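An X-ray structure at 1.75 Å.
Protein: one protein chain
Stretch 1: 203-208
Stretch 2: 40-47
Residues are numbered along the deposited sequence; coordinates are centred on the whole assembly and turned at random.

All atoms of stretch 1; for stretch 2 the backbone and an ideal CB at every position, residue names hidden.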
# COMPACT_ATOMS: atom_id res chain seq x y z
N PHE A 203 -20.42 -7.43 -7.81
CA PHE A 203 -19.47 -6.76 -8.69
C PHE A 203 -18.04 -6.85 -8.17
O PHE A 203 -17.12 -7.18 -8.92
CB PHE A 203 -19.88 -5.31 -8.93
CG PHE A 203 -19.14 -4.66 -10.06
CD1 PHE A 203 -19.32 -5.09 -11.36
CD2 PHE A 203 -18.25 -3.63 -9.83
CE1 PHE A 203 -18.64 -4.50 -12.40
CE2 PHE A 203 -17.56 -3.05 -10.87
CZ PHE A 203 -17.76 -3.49 -12.15
N ASP A 204 -17.85 -6.59 -6.88
CA ASP A 204 -16.51 -6.56 -6.30
C ASP A 204 -15.96 -7.95 -5.91
O ASP A 204 -14.78 -8.08 -5.59
CB ASP A 204 -16.49 -5.60 -5.11
CG ASP A 204 -16.71 -4.15 -5.51
OD1 ASP A 204 -16.31 -3.79 -6.63
OD2 ASP A 204 -17.29 -3.37 -4.72
N GLN A 205 -16.82 -8.96 -5.91
CA GLN A 205 -16.43 -10.29 -5.44
C GLN A 205 -16.10 -11.23 -6.59
O GLN A 205 -15.24 -12.10 -6.47
CB GLN A 205 -17.56 -10.93 -4.65
CG GLN A 205 -18.00 -10.15 -3.45
CD GLN A 205 -19.04 -10.92 -2.67
OE1 GLN A 205 -18.70 -11.85 -1.94
NE2 GLN A 205 -20.31 -10.55 -2.84
N TYR A 206 -16.82 -11.07 -7.68
CA TYR A 206 -16.60 -11.85 -8.88
C TYR A 206 -16.22 -10.89 -9.98
O TYR A 206 -17.06 -10.34 -10.67
CB TYR A 206 -17.86 -12.63 -9.25
CG TYR A 206 -18.22 -13.61 -8.19
CD1 TYR A 206 -19.03 -13.22 -7.13
CD2 TYR A 206 -17.75 -14.91 -8.22
CE1 TYR A 206 -19.38 -14.12 -6.14
CE2 TYR A 206 -18.09 -15.81 -7.23
CZ TYR A 206 -18.91 -15.41 -6.19
OH TYR A 206 -19.26 -16.29 -5.19
N PRO A 207 -14.91 -10.66 -10.10
CA PRO A 207 -14.37 -9.55 -10.87
C PRO A 207 -14.35 -9.81 -12.37
O PRO A 207 -14.26 -10.96 -12.83
CB PRO A 207 -12.95 -9.45 -10.34
CG PRO A 207 -12.60 -10.83 -9.97
CD PRO A 207 -13.86 -11.48 -9.48
N VAL A 208 -14.42 -8.72 -13.12
CA VAL A 208 -14.14 -8.74 -14.54
C VAL A 208 -13.15 -7.64 -14.85
O VAL A 208 -13.41 -6.48 -14.61
CB VAL A 208 -15.42 -8.50 -15.38
CG1 VAL A 208 -15.06 -8.37 -16.85
CG2 VAL A 208 -16.40 -9.65 -15.16
N UNK A 40 -9.30 -8.95 0.79
CA UNK A 40 -10.52 -8.37 1.36
C UNK A 40 -11.59 -8.12 0.31
O UNK A 40 -12.75 -7.86 0.62
CB UNK A 40 -10.19 -7.06 2.08
N UNK A 41 -11.19 -8.22 -0.95
CA UNK A 41 -12.08 -7.93 -2.06
C UNK A 41 -11.37 -8.36 -3.33
O UNK A 41 -10.18 -8.66 -3.31
CB UNK A 41 -12.47 -6.45 -2.11
N UNK A 42 -12.10 -8.38 -4.44
CA UNK A 42 -11.45 -8.56 -5.73
C UNK A 42 -11.43 -7.27 -6.55
O UNK A 42 -11.10 -7.27 -7.73
CB UNK A 42 -12.15 -9.67 -6.52
N UNK A 43 -11.75 -6.17 -5.88
CA UNK A 43 -11.64 -4.84 -6.48
C UNK A 43 -10.64 -3.98 -5.72
O UNK A 43 -10.87 -3.64 -4.56
CB UNK A 43 -13.01 -4.15 -6.51
N UNK A 44 -9.53 -3.62 -6.38
CA UNK A 44 -8.43 -2.87 -5.74
C UNK A 44 -8.87 -1.52 -5.18
O UNK A 44 -8.20 -0.99 -4.29
CB UNK A 44 -7.30 -2.65 -6.75
N UNK A 45 -9.96 -0.97 -5.70
CA UNK A 45 -10.50 0.32 -5.26
C UNK A 45 -10.82 0.41 -3.77
O UNK A 45 -10.73 1.48 -3.18
CB UNK A 45 -11.77 0.63 -6.05
N UNK A 46 -11.19 -0.72 -3.18
CA UNK A 46 -11.78 -0.72 -1.85
C UNK A 46 -10.78 -0.99 -0.72
O UNK A 46 -11.17 -1.08 0.45
CB UNK A 46 -12.90 -1.77 -1.80
N UNK A 47 -9.50 -1.08 -1.06
CA UNK A 47 -8.49 -1.38 -0.06
C UNK A 47 -7.17 -0.64 -0.31
O UNK A 47 -6.89 -0.24 -1.44
CB UNK A 47 -8.24 -2.89 -0.02

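Position 40 has nothing of stretch 1 within 5.5 Å of its ideal CB. Stretch 1 sets no demand here, and many side chains would suit. The residue is Val-40, and it makes no contact with stretch 1.

Position 41 is extended, at -171/169. Its CB points sideways and lies 4.5 Å from O of Asp-204. A small or polar side chain would fit, and a donor could use the nearby carbonyl. The residue is Ser-41, with chi1 in t. Its OG lies 3.5 Å from O of Asp-204. The same OG accepts a hydrogen bond from the backbone N of position 43, at 3.2 Å.

Position 42 points toward stretch 1. Its backbone N donates a hydrogen bond to O of Asp-204 at 2.9 Å, a bond open to any residue but proline. The ideal CB is 3.2 Å from O of Asp-204, which is tight, and 3.7 Å from CG of Pro-207. The proline offers an apolar surface, so aliphatic or aromatic side chains would suit. The residue is Phe-42, with chi1 in m. Its CB packs on CG of Pro-207 at 3.7 Å. Its CD1 comes within 3.4 Å of O of Gln-205, and the ring lies oblique to that oxygen.

Position 43 also points toward stretch 1. Its ideal CB is 3.3 Å from OD1 of Asp-204. A carboxylate so close favours a side chain with a donor; asparagine, serine or threonine could be considered, while an acidic group would be poorly matched. The residue is Asn-43, with chi1 in t. Its ND2 donates to OD1 of Asp-204 at 2.9 Å and to the side chain of position 45. Its OD1 accepts from N of position 45 at 2.9 Å.

Position 44 is out of reach of stretch 1. Its phi of -59 is compatible with proline, among many others. The residue is Pro-44, which begins a short 3-10 segment.

Position 45 points toward stretch 1 but has no close neighbour there, leaving room for a longer polar chain. The residue is Gln-45. Its OE1 accepts a hydrogen bond from ND2 of Asn-43 at 3.1 Å, and its NE2 is bonded elsewhere in the structure.

Position 46 points toward stretch 1, with space before the carboxylate of Asp-204. Medium apolar or polar chains would fit. The residue is Val-46; its CG1 stops 4.2 Å from OD2 of Asp-204. Its N bonds to O of Asn-43 at 3.2 Å.

Position 47 is out of reach of stretch 1. The residue is Thr-47.

Stretch 2 40-47: VSFNPQVT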
# COMPACT_ATOMS: atom_id res chain seq x y z
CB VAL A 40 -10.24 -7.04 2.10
CG1 VAL A 40 -9.35 -7.28 3.30
CG2 VAL A 40 -9.63 -6.03 1.16
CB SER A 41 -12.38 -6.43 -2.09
OG SER A 41 -13.34 -6.12 -3.08
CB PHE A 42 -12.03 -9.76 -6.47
CG PHE A 42 -11.56 -11.05 -5.90
CD1 PHE A 42 -12.25 -11.66 -4.88
CD2 PHE A 42 -10.38 -11.60 -6.33
CE1 PHE A 42 -11.78 -12.84 -4.33
CE2 PHE A 42 -9.92 -12.77 -5.78
CZ PHE A 42 -10.62 -13.39 -4.78
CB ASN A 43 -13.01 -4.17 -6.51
CG ASN A 43 -12.94 -2.74 -6.96
OD1 ASN A 43 -11.90 -2.27 -7.43
ND2 ASN A 43 -14.05 -2.02 -6.81
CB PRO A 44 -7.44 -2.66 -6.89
CG PRO A 44 -7.74 -3.77 -7.85
CD PRO A 44 -9.21 -3.99 -7.77
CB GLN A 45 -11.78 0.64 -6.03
CG GLN A 45 -11.58 0.92 -7.50
CD GLN A 45 -12.86 1.41 -8.14
OE1 GLN A 45 -13.95 0.96 -7.77
NE2 GLN A 45 -12.74 2.33 -9.08
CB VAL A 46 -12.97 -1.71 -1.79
CG1 VAL A 46 -13.95 -1.44 -2.94
CG2 VAL A 46 -12.51 -3.13 -1.83
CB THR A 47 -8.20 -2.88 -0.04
OG1 THR A 47 -7.47 -3.21 1.14
CG2 THR A 47 -7.38 -3.27 -1.25
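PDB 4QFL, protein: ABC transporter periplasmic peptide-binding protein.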